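Local atomic coordinates of prolyl oligopeptidase (Novosphingobium capsulatum, PDB entry 1YR2), a protein that probably hydrolyses oligopeptides on the carboxyl side of proline, and less readily of alanine, as a serine peptidase of the S9A family. Residues A215-S225 and H271-V282; V645-D656 and A677-E688. All coordinates share one frame; numbering follows the deposited sequence.

Contact 1: residues A215-S225 and H271-V282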
loop_
_atom_site.group_PDB
_atom_site.type_symbol
_atom_site.label_atom_id
_atom_site.label_comp_id
_atom_site.label_asym_id
_atom_site.label_seq_id
_atom_site.Cartn_x
_atom_site.Cartn_y
_atom_site.Cartn_z
ATOM N N ALA A 215 -6.477 -25.310 6.627
ATOM C CA ALA A 215 -7.651 -25.615 5.806
ATOM C C ALA A 215 -8.397 -26.774 6.390
ATOM O O ALA A 215 -7.874 -27.892 6.462
ATOM C CB ALA A 215 -7.256 -25.941 4.388
ATOM N N TRP A 216 -9.661 -26.545 6.750
ATOM C CA TRP A 216 -10.452 -27.603 7.351
ATOM C C TRP A 216 -10.952 -28.560 6.268
ATOM O O TRP A 216 -11.355 -28.142 5.179
ATOM C CB TRP A 216 -11.655 -26.999 8.092
ATOM C CG TRP A 216 -11.300 -26.380 9.413
ATOM C CD1 TRP A 216 -10.917 -25.088 9.648
ATOM C CD2 TRP A 216 -11.261 -27.035 10.683
ATOM N NE1 TRP A 216 -10.689 -24.889 10.983
ATOM C CE2 TRP A 216 -10.867 -26.075 11.644
ATOM C CE3 TRP A 216 -11.562 -28.327 11.111
ATOM C CZ2 TRP A 216 -10.732 -26.374 12.992
ATOM C CZ3 TRP A 216 -11.436 -28.634 12.424
ATOM C CH2 TRP A 216 -11.047 -27.645 13.375
ATOM N N LEU A 217 -10.900 -29.848 6.590
ATOM C CA LEU A 217 -11.499 -30.900 5.813
ATOM C C LEU A 217 -12.720 -31.308 6.608
ATOM O O LEU A 217 -12.631 -32.087 7.541
ATOM C CB LEU A 217 -10.514 -32.023 5.638
ATOM C CG LEU A 217 -10.888 -33.110 4.660
ATOM C CD1 LEU A 217 -10.522 -32.731 3.264
ATOM C CD2 LEU A 217 -10.236 -34.426 5.088
ATOM N N GLY A 218 -13.840 -30.719 6.279
ATOM C CA GLY A 218 -15.054 -30.826 7.084
ATOM C C GLY A 218 -14.913 -30.215 8.470
ATOM O O GLY A 218 -14.314 -29.148 8.605
ATOM N N ASN A 219 -15.506 -30.860 9.486
ATOM C CA ASN A 219 -15.577 -30.279 10.833
ATOM C C ASN A 219 -14.611 -30.818 11.861
ATOM O O ASN A 219 -14.554 -30.275 12.956
ATOM C CB ASN A 219 -17.014 -30.374 11.348
ATOM C CG ASN A 219 -18.008 -29.792 10.332
ATOM O OD1 ASN A 219 -17.808 -28.694 9.857
ATOM N ND2 ASN A 219 -19.021 -30.519 10.006
ATOM N N ASP A 220 -13.815 -31.819 11.510
ATOM C CA ASP A 220 -12.967 -32.500 12.491
ATOM C C ASP A 220 -11.639 -32.947 11.966
ATOM O O ASP A 220 -11.061 -33.898 12.503
ATOM C CB ASP A 220 -13.696 -33.732 13.025
ATOM C CG ASP A 220 -14.077 -34.686 11.919
ATOM O OD1 ASP A 220 -13.602 -34.518 10.766
ATOM O OD2 ASP A 220 -14.859 -35.636 12.095
ATOM N N ALA A 221 -11.140 -32.282 10.906
ATOM C CA ALA A 221 -9.792 -32.554 10.426
ATOM C C ALA A 221 -9.272 -31.306 9.728
ATOM O O ALA A 221 -10.059 -30.551 9.144
ATOM C CB ALA A 221 -9.762 -33.745 9.470
ATOM N N LEU A 222 -7.959 -31.145 9.757
ATOM C CA LEU A 222 -7.283 -29.936 9.290
ATOM C C LEU A 222 -6.063 -30.312 8.458
ATOM O O LEU A 222 -5.237 -31.106 8.907
ATOM C CB LEU A 222 -6.812 -29.124 10.499
ATOM C CG LEU A 222 -6.292 -27.734 10.107
ATOM C CD1 LEU A 222 -7.407 -26.725 9.961
ATOM C CD2 LEU A 222 -5.277 -27.213 11.072
ATOM N N LEU A 223 -5.988 -29.781 7.243
ATOM C CA LEU A 223 -4.784 -29.869 6.411
ATOM C C LEU A 223 -3.827 -28.719 6.701
ATOM O O LEU A 223 -4.245 -27.562 6.842
ATOM C CB LEU A 223 -5.152 -29.774 4.923
ATOM C CG LEU A 223 -5.920 -30.930 4.335
ATOM C CD1 LEU A 223 -6.598 -30.514 3.035
ATOM C CD2 LEU A 223 -5.022 -32.100 4.074
ATOM N N TYR A 224 -2.547 -29.050 6.759
ATOM C CA TYR A 224 -1.510 -28.097 7.082
ATOM C C TYR A 224 -0.194 -28.554 6.445
ATOM O O TYR A 224 -0.059 -29.685 5.982
ATOM C CB TYR A 224 -1.360 -27.967 8.610
ATOM C CG TYR A 224 -0.800 -29.201 9.311
ATOM C CD1 TYR A 224 -1.624 -30.294 9.638
ATOM C CD2 TYR A 224 0.539 -29.282 9.654
ATOM C CE1 TYR A 224 -1.104 -31.405 10.250
ATOM C CE2 TYR A 224 1.074 -30.419 10.241
ATOM C CZ TYR A 224 0.226 -31.459 10.590
ATOM O OH TYR A 224 0.757 -32.549 11.236
ATOM N N SER A 225 0.764 -27.651 6.394
ATOM C CA SER A 225 2.082 -27.970 5.888
ATOM C C SER A 225 3.113 -27.855 6.994
ATOM O O SER A 225 2.992 -27.018 7.889
ATOM C CB SER A 225 2.442 -27.028 4.740
ATOM O OG SER A 225 1.459 -27.120 3.701
ATOM N N HIS A 271 4.561 -26.164 -0.543
ATOM C CA HIS A 271 3.233 -26.688 -0.864
ATOM C C HIS A 271 2.274 -26.166 0.179
ATOM O O HIS A 271 2.540 -26.270 1.414
ATOM C CB HIS A 271 3.195 -28.200 -0.764
ATOM C CG HIS A 271 4.200 -28.897 -1.628
ATOM N ND1 HIS A 271 4.117 -28.892 -2.996
ATOM C CD2 HIS A 271 5.306 -29.610 -1.319
ATOM C CE1 HIS A 271 5.130 -29.564 -3.497
ATOM N NE2 HIS A 271 5.851 -30.034 -2.500
ATOM N N GLY A 272 1.206 -25.540 -0.315
ATOM C CA GLY A 272 0.130 -25.048 0.555
ATOM C C GLY A 272 -1.177 -25.720 0.113
ATOM O O GLY A 272 -1.405 -25.972 -1.096
ATOM N N ALA A 273 -2.038 -26.035 1.068
ATOM C CA ALA A 273 -3.269 -26.770 0.776
ATOM C C ALA A 273 -4.501 -25.936 1.115
ATOM O O ALA A 273 -4.526 -25.292 2.152
ATOM C CB ALA A 273 -3.307 -28.060 1.604
ATOM N N SER A 274 -5.490 -25.991 0.256
ATOM C CA SER A 274 -6.795 -25.381 0.449
ATOM C C SER A 274 -7.847 -26.432 0.162
ATOM O O SER A 274 -7.528 -27.468 -0.408
ATOM C CB SER A 274 -7.025 -24.213 -0.525
ATOM O OG SER A 274 -6.013 -23.263 -0.352
ATOM N N VAL A 275 -9.087 -26.154 0.570
ATOM C CA VAL A 275 -10.232 -27.038 0.345
ATOM C C VAL A 275 -11.329 -26.151 -0.146
ATOM O O VAL A 275 -11.544 -25.035 0.353
ATOM C CB VAL A 275 -10.667 -27.803 1.633
ATOM C CG1 VAL A 275 -11.756 -28.763 1.344
ATOM C CG2 VAL A 275 -9.505 -28.583 2.245
ATOM N N SER A 276 -12.020 -26.613 -1.156
ATOM C CA SER A 276 -13.166 -25.882 -1.651
ATOM C C SER A 276 -14.234 -25.752 -0.544
ATOM O O SER A 276 -14.292 -26.570 0.392
ATOM C CB SER A 276 -13.722 -26.492 -2.948
ATOM O OG SER A 276 -14.144 -27.837 -2.793
ATOM N N SER A 277 -15.040 -24.693 -0.641
ATOM C CA SER A 277 -15.977 -24.358 0.426
ATOM C C SER A 277 -17.038 -25.424 0.716
ATOM O O SER A 277 -17.474 -25.518 1.857
ATOM C CB SER A 277 -16.633 -22.978 0.160
ATOM O OG SER A 277 -17.196 -22.943 -1.152
ATOM N N ASP A 278 -17.401 -26.244 -0.272
ATOM C CA ASP A 278 -18.349 -27.319 -0.064
ATOM C C ASP A 278 -17.645 -28.630 0.276
ATOM O O ASP A 278 -18.262 -29.669 0.364
ATOM C CB ASP A 278 -19.292 -27.466 -1.282
ATOM C CG ASP A 278 -18.560 -27.747 -2.593
ATOM O OD1 ASP A 278 -17.298 -27.895 -2.600
ATOM O OD2 ASP A 278 -19.223 -27.852 -3.666
ATOM N N GLY A 279 -16.332 -28.579 0.418
ATOM C CA GLY A 279 -15.563 -29.661 0.970
ATOM C C GLY A 279 -15.204 -30.752 -0.027
ATOM O O GLY A 279 -14.649 -31.783 0.366
ATOM N N ARG A 280 -15.454 -30.492 -1.304
ATOM C CA ARG A 280 -15.358 -31.514 -2.338
ATOM C C ARG A 280 -13.970 -31.776 -2.927
ATOM O O ARG A 280 -13.733 -32.868 -3.465
ATOM C CB ARG A 280 -16.319 -31.173 -3.480
ATOM C CG ARG A 280 -17.785 -31.487 -3.171
ATOM C CD ARG A 280 -18.708 -30.989 -4.238
ATOM N NE ARG A 280 -19.377 -31.973 -5.119
ATOM C CZ ARG A 280 -18.868 -33.082 -5.613
ATOM N NH1 ARG A 280 -17.665 -33.498 -5.317
ATOM N NH2 ARG A 280 -19.581 -33.802 -6.434
ATOM N N TRP A 281 -13.104 -30.772 -2.901
ATOM C CA TRP A 281 -11.771 -30.834 -3.514
ATOM C C TRP A 281 -10.698 -30.233 -2.607
ATOM O O TRP A 281 -10.882 -29.130 -2.056
ATOM C CB TRP A 281 -11.771 -30.105 -4.838
ATOM C CG TRP A 281 -12.520 -30.842 -5.877
ATOM C CD1 TRP A 281 -13.838 -30.667 -6.221
ATOM C CD2 TRP A 281 -12.036 -31.929 -6.679
ATOM N NE1 TRP A 281 -14.179 -31.572 -7.200
ATOM C CE2 TRP A 281 -13.092 -32.367 -7.477
ATOM C CE3 TRP A 281 -10.786 -32.572 -6.810
ATOM C CZ2 TRP A 281 -12.946 -33.422 -8.396
ATOM C CZ3 TRP A 281 -10.656 -33.614 -7.677
ATOM C CH2 TRP A 281 -11.722 -34.016 -8.484
ATOM N N VAL A 282 -9.594 -30.971 -2.467
ATOM C CA VAL A 282 -8.321 -30.426 -1.941
ATOM C C VAL A 282 -7.534 -29.886 -3.128
ATOM O O VAL A 282 -7.466 -30.525 -4.179
ATOM C CB VAL A 282 -7.516 -31.516 -1.218
ATOM C CG1 VAL A 282 -6.174 -31.049 -0.742
ATOM C CG2 VAL A 282 -8.337 -32.055 -0.038
HETATM O O HOH W 1 -3.389 -25.909 4.704
HETATM O O HOH W 2 -0.899 -25.595 3.705
#
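His271 offers its backbone O to Ser225, whose OG donates a hydrogen bond of 2.7 Å to it, with the hydroxyl tilted 29° from the carbonyl plane. Ser225 OG lies anti to its own carbonyl carbon (chi1 -57°), which carries it across to the neighbouring strand. The same OG accepts a bond from a water that in turn takes the N-H of Ala273, and an alanine in place of Ser225 would probably leave His271 O without this donor and the water without one of its anchors. At Ala273 a second water donates both to Ala273 O and to Leu223 O, 2.8 Å from the latter, while Ala273 CB meets Leu223 CB at 4.2 Å. Beyond Ser274, whose CA meets Ala215 CB, Val275 CG2 touches both Leu223 CD1, 3.6 Å away, and the carbonyl O of Trp216; the Leu223 and Val275 side chains cross at about a right angle. After the Ser276-Gly279 type I turn, the chain returns to bring Val282 to the same leucine: its CG1 reaches Leu223 CD1 tip to tip at 3.8 Å, and its CG2 crosses Leu217 CD1 at 4.0 Å. Strands 221-225 and 271-275 run nearly antiparallel, at 162°, and pack through side chains and waters as members of adjacent four-stranded sheets of the beta-propeller; strand 244-249 flanks Leu217 and Ser225, and Val301 of strand 295-302 touches Leu217 and Val282.

Contact 2: residues V645-D656 and A677-E688. With GOL (glycerol), chain B.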
loop_
_atom_site.group_PDB
_atom_site.type_symbol
_atom_site.label_atom_id
_atom_site.label_comp_id
_atom_site.label_asym_id
_atom_site.label_seq_id
_atom_site.Cartn_x
_atom_site.Cartn_y
_atom_site.Cartn_z
ATOM N N VAL A 645 17.123 33.617 -9.795
ATOM C CA VAL A 645 15.726 33.268 -9.973
ATOM C C VAL A 645 15.159 33.053 -8.571
ATOM O O VAL A 645 15.791 32.371 -7.796
ATOM C CB VAL A 645 15.709 31.955 -10.819
ATOM C CG1 VAL A 645 14.420 31.277 -10.780
ATOM C CG2 VAL A 645 16.116 32.291 -12.293
ATOM N N ASP A 646 13.990 33.613 -8.253
ATOM C CA ASP A 646 13.349 33.371 -6.960
ATOM C C ASP A 646 12.767 31.934 -6.863
ATOM O O ASP A 646 11.913 31.521 -7.660
ATOM C CB ASP A 646 12.240 34.385 -6.664
ATOM C CG ASP A 646 12.778 35.814 -6.387
ATOM O OD1 ASP A 646 13.942 36.022 -5.974
ATOM O OD2 ASP A 646 12.059 36.797 -6.548
ATOM N N TYR A 647 13.227 31.204 -5.857
ATOM C CA TYR A 647 12.807 29.839 -5.620
ATOM C C TYR A 647 11.652 29.842 -4.624
ATOM O O TYR A 647 11.509 30.753 -3.816
ATOM C CB TYR A 647 13.983 28.999 -5.056
ATOM C CG TYR A 647 14.797 28.284 -6.144
ATOM C CD1 TYR A 647 15.232 28.960 -7.300
ATOM C CD2 TYR A 647 15.091 26.949 -6.041
ATOM C CE1 TYR A 647 15.958 28.316 -8.270
ATOM C CE2 TYR A 647 15.825 26.277 -7.047
ATOM C CZ TYR A 647 16.276 26.973 -8.115
ATOM O OH TYR A 647 16.940 26.292 -9.095
ATOM N N PRO A 648 10.877 28.776 -4.630
ATOM C CA PRO A 648 9.883 28.581 -3.587
ATOM C C PRO A 648 10.541 28.455 -2.210
ATOM O O PRO A 648 11.764 28.261 -2.064
ATOM C CB PRO A 648 9.224 27.254 -3.960
ATOM C CG PRO A 648 9.888 26.749 -5.149
ATOM C CD PRO A 648 10.964 27.633 -5.562
ATOM N N ALA A 649 9.715 28.553 -1.197
ATOM C CA ALA A 649 10.144 28.115 0.151
ATOM C C ALA A 649 10.341 26.606 0.067
ATOM O O ALA A 649 9.522 25.915 -0.530
ATOM C CB ALA A 649 9.101 28.458 1.179
ATOM N N ILE A 650 11.400 26.084 0.685
ATOM C CA ILE A 650 11.746 24.692 0.580
ATOM C C ILE A 650 12.145 24.167 1.933
ATOM O O ILE A 650 12.948 24.807 2.626
ATOM C CB ILE A 650 12.932 24.472 -0.404
ATOM C CG1 ILE A 650 12.592 24.944 -1.813
ATOM C CG2 ILE A 650 13.349 23.002 -0.430
ATOM C CD1 ILE A 650 13.773 24.960 -2.778
ATOM N N LEU A 651 11.543 23.048 2.335
ATOM C CA LEU A 651 11.895 22.380 3.585
ATOM C C LEU A 651 12.287 20.969 3.191
ATOM O O LEU A 651 11.427 20.088 2.942
ATOM C CB LEU A 651 10.719 22.382 4.564
ATOM C CG LEU A 651 10.916 21.773 5.951
ATOM C CD1 LEU A 651 12.022 22.503 6.663
ATOM C CD2 LEU A 651 9.599 21.803 6.712
ATOM N N VAL A 652 13.593 20.770 3.117
ATOM C CA VAL A 652 14.191 19.467 2.907
ATOM C C VAL A 652 14.092 18.639 4.209
ATOM O O VAL A 652 14.340 19.153 5.307
ATOM C CB VAL A 652 15.647 19.633 2.487
ATOM C CG1 VAL A 652 16.310 18.289 2.222
ATOM C CG2 VAL A 652 15.756 20.654 1.322
ATOM N N THR A 653 13.696 17.380 4.132
ATOM C CA THR A 653 13.649 16.553 5.372
ATOM C C THR A 653 14.401 15.270 5.208
ATOM O O THR A 653 14.362 14.634 4.134
ATOM C CB THR A 653 12.203 16.222 5.806
ATOM O OG1 THR A 653 11.591 15.466 4.764
ATOM C CG2 THR A 653 11.332 17.464 5.955
ATOM N N THR A 654 15.104 14.876 6.263
ATOM C CA THR A 654 15.812 13.587 6.282
ATOM C C THR A 654 16.250 13.337 7.716
ATOM O O THR A 654 16.299 14.276 8.494
ATOM C CB THR A 654 17.071 13.592 5.347
ATOM O OG1 THR A 654 17.835 12.395 5.511
ATOM C CG2 THR A 654 18.075 14.693 5.757
ATOM N N ALA A 655 16.533 12.083 8.065
ATOM C CA ALA A 655 17.243 11.789 9.311
ATOM C C ALA A 655 18.727 11.970 9.037
ATOM O O ALA A 655 19.128 12.121 7.868
ATOM C CB ALA A 655 16.964 10.370 9.791
ATOM N N ASP A 656 19.526 12.003 10.092
ATOM C CA ASP A 656 20.949 12.301 9.966
ATOM C C ASP A 656 21.756 11.084 9.521
ATOM O O ASP A 656 22.872 11.236 9.017
ATOM C CB ASP A 656 21.519 12.909 11.258
ATOM C CG ASP A 656 21.485 11.965 12.430
ATOM O OD1 ASP A 656 20.616 11.062 12.495
ATOM O OD2 ASP A 656 22.288 12.077 13.368
ATOM N N ALA A 677 21.955 32.467 -5.006
ATOM C CA ALA A 677 21.139 33.685 -5.018
ATOM C C ALA A 677 19.729 33.426 -5.593
ATOM O O ALA A 677 19.477 33.637 -6.779
ATOM C CB ALA A 677 21.875 34.750 -5.836
ATOM N N ILE A 678 18.835 32.919 -4.749
ATOM C CA ILE A 678 17.543 32.384 -5.199
ATOM C C ILE A 678 16.394 32.970 -4.385
ATOM O O ILE A 678 15.353 32.331 -4.139
ATOM C CB ILE A 678 17.529 30.837 -5.182
ATOM C CG1 ILE A 678 17.965 30.272 -3.824
ATOM C CG2 ILE A 678 18.403 30.320 -6.345
ATOM C CD1 ILE A 678 17.783 28.790 -3.725
ATOM N N GLY A 679 16.601 34.205 -3.955
ATOM C CA GLY A 679 15.544 34.955 -3.343
ATOM C C GLY A 679 15.414 34.734 -1.848
ATOM O O GLY A 679 16.199 34.014 -1.217
ATOM N N PRO A 680 14.438 35.418 -1.287
ATOM C CA PRO A 680 14.330 35.579 0.169
ATOM C C PRO A 680 13.557 34.500 0.934
ATOM O O PRO A 680 13.583 34.549 2.160
ATOM C CB PRO A 680 13.619 36.927 0.289
ATOM C CG PRO A 680 12.658 36.905 -0.918
ATOM C CD PRO A 680 13.434 36.237 -2.005
ATOM N N LYS A 681 12.912 33.547 0.256
ATOM C CA LYS A 681 12.115 32.526 0.934
ATOM C C LYS A 681 13.050 31.541 1.655
ATOM O O LYS A 681 14.176 31.319 1.221
ATOM C CB LYS A 681 11.144 31.826 -0.057
ATOM C CG LYS A 681 9.970 32.785 -0.486
ATOM C CD LYS A 681 9.003 32.118 -1.450
ATOM C CE LYS A 681 7.787 32.989 -1.847
ATOM N NZ LYS A 681 6.829 32.020 -2.544
ATOM N N PRO A 682 12.618 30.989 2.776
ATOM C CA PRO A 682 13.467 30.063 3.559
ATOM C C PRO A 682 13.797 28.780 2.773
ATOM O O PRO A 682 12.873 28.189 2.210
ATOM C CB PRO A 682 12.579 29.660 4.721
ATOM C CG PRO A 682 11.411 30.553 4.705
ATOM C CD PRO A 682 11.273 31.142 3.348
ATOM N N HIS A 683 15.062 28.365 2.770
ATOM C CA HIS A 683 15.517 27.138 2.148
ATOM C C HIS A 683 16.234 26.361 3.246
ATOM O O HIS A 683 17.394 26.649 3.597
ATOM C CB HIS A 683 16.426 27.522 0.990
ATOM C CG HIS A 683 15.723 28.354 -0.044
ATOM N ND1 HIS A 683 16.295 29.442 -0.667
ATOM C CD2 HIS A 683 14.445 28.289 -0.496
ATOM C CE1 HIS A 683 15.414 29.971 -1.505
ATOM N NE2 HIS A 683 14.283 29.292 -1.421
ATOM N N LEU A 684 15.486 25.433 3.855
ATOM C CA LEU A 684 15.816 24.895 5.152
ATOM C C LEU A 684 15.892 23.399 5.108
ATOM O O LEU A 684 15.302 22.794 4.240
ATOM C CB LEU A 684 14.717 25.213 6.194
ATOM C CG LEU A 684 14.404 26.695 6.418
ATOM C CD1 LEU A 684 13.260 26.844 7.460
ATOM C CD2 LEU A 684 15.615 27.443 6.848
ATOM N N ILE A 685 16.622 22.815 6.064
ATOM C CA ILE A 685 16.642 21.365 6.178
ATOM C C ILE A 685 16.244 20.970 7.590
ATOM O O ILE A 685 16.844 21.430 8.549
ATOM C CB ILE A 685 18.019 20.738 5.733
ATOM C CG1 ILE A 685 17.934 19.213 5.766
ATOM C CG2 ILE A 685 19.165 21.234 6.653
ATOM C CD1 ILE A 685 19.166 18.506 5.282
ATOM N N ARG A 686 15.241 20.104 7.708
ATOM C CA ARG A 686 14.817 19.562 9.000
ATOM C C ARG A 686 15.443 18.189 9.129
ATOM O O ARG A 686 15.152 17.293 8.337
ATOM C CB ARG A 686 13.304 19.470 9.065
ATOM C CG ARG A 686 12.736 18.939 10.380
ATOM C CD ARG A 686 11.274 18.592 10.243
ATOM N NE ARG A 686 10.670 18.306 11.538
ATOM C CZ ARG A 686 10.793 17.149 12.204
ATOM N NH1 ARG A 686 11.472 16.137 11.691
ATOM N NH2 ARG A 686 10.203 16.987 13.384
ATOM N N ILE A 687 16.321 18.042 10.092
ATOM C CA ILE A 687 17.088 16.829 10.248
ATOM C C ILE A 687 16.667 16.127 11.548
ATOM O O ILE A 687 16.856 16.678 12.646
ATOM C CB ILE A 687 18.575 17.124 10.254
ATOM C CG1 ILE A 687 18.999 17.949 9.029
ATOM C CG2 ILE A 687 19.317 15.803 10.219
ATOM C CD1 ILE A 687 20.417 18.513 9.097
ATOM N N GLU A 688 16.100 14.937 11.412
ATOM C CA GLU A 688 15.599 14.135 12.567
ATOM C C GLU A 688 16.668 13.205 13.132
ATOM O O GLU A 688 17.586 12.784 12.404
ATOM C CB GLU A 688 14.347 13.332 12.142
ATOM C CG GLU A 688 13.330 13.051 13.299
ATOM C CD GLU A 688 11.851 13.110 12.848
ATOM O OE1 GLU A 688 11.518 12.544 11.763
ATOM O OE2 GLU A 688 10.999 13.717 13.572
HETATM C C1 GOL B . 6.940 31.009 -7.137
HETATM O O1 GOL B . 6.756 32.140 -7.960
HETATM C C2 GOL B . 8.052 31.260 -6.133
HETATM O O2 GOL B . 7.609 30.705 -4.912
HETATM C C3 GOL B . 8.324 32.762 -5.920
HETATM O O3 GOL B . 8.972 32.981 -4.681
HETATM O O HOH W 3 13.079 32.736 -2.644
#
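Val652 and Ile685 meet at a slant on one face of the parallel strand pair, Val652 CG1 to Ile685 CG1 at 4.0 Å, and Ile685, with its CG1 anti to the backbone N (chi1 -175°), runs its CD1 on to Thr654 CG2. On the other face Leu651 CD1 rests against Leu684 CB at 3.9 Å and against the CB of Arg686. Backbone bonds alternate between the strands, from Ile650 N to Pro682 O through to Asp656 N to Glu688 O. Toward the start of the strands, Ile678 lays CD1 over one face of the Tyr647 ring, a CH-pi contact 4.3 Å from the centroid, and Tyr647 N bonds Ile678 O almost straight, at 174°. His683 NE2 makes a weak bond to Pro648 O at 2.8 Å, while Lys681 O sits over the centre of its imidazole. Lys681 stretches out to give NZ to glycerol O2 at 2.8 Å. At the opposite end Arg686 NH1 meets Glu688 OE2 from above the carboxylate plane in a salt bridge of 3.1 Å, and its NE pairs with Asp708. With helix 664-675 between them, strands 649-654 and 683-687 form a beta-alpha-beta unit closing one edge of the alpha/beta-hydrolase sheet.

Overall arrangement
Contacts 1 and 2 belong to the two domains of the enzyme, the beta-propeller and the alpha/beta-hydrolase domain, and lie on opposite sides of the chain's centre. Their centres are 59 Å apart and their nearest atoms about 40 Å, so neither touches the other. They also differ in kind: contact 1 packs side chains, two waters and one side-chain hydrogen bond between neighbouring propeller sheets, whereas contact 2 joins adjacent strands within one sheet by backbone hydrogen bonds. In that sheet, strand 569-574 leads into a probable nucleophile elbow at Ser575, and strand 594-598 lies between strand 569-574 and strand 649-654. The glycerol beside contact 2 probably came from the crystallisation liquor.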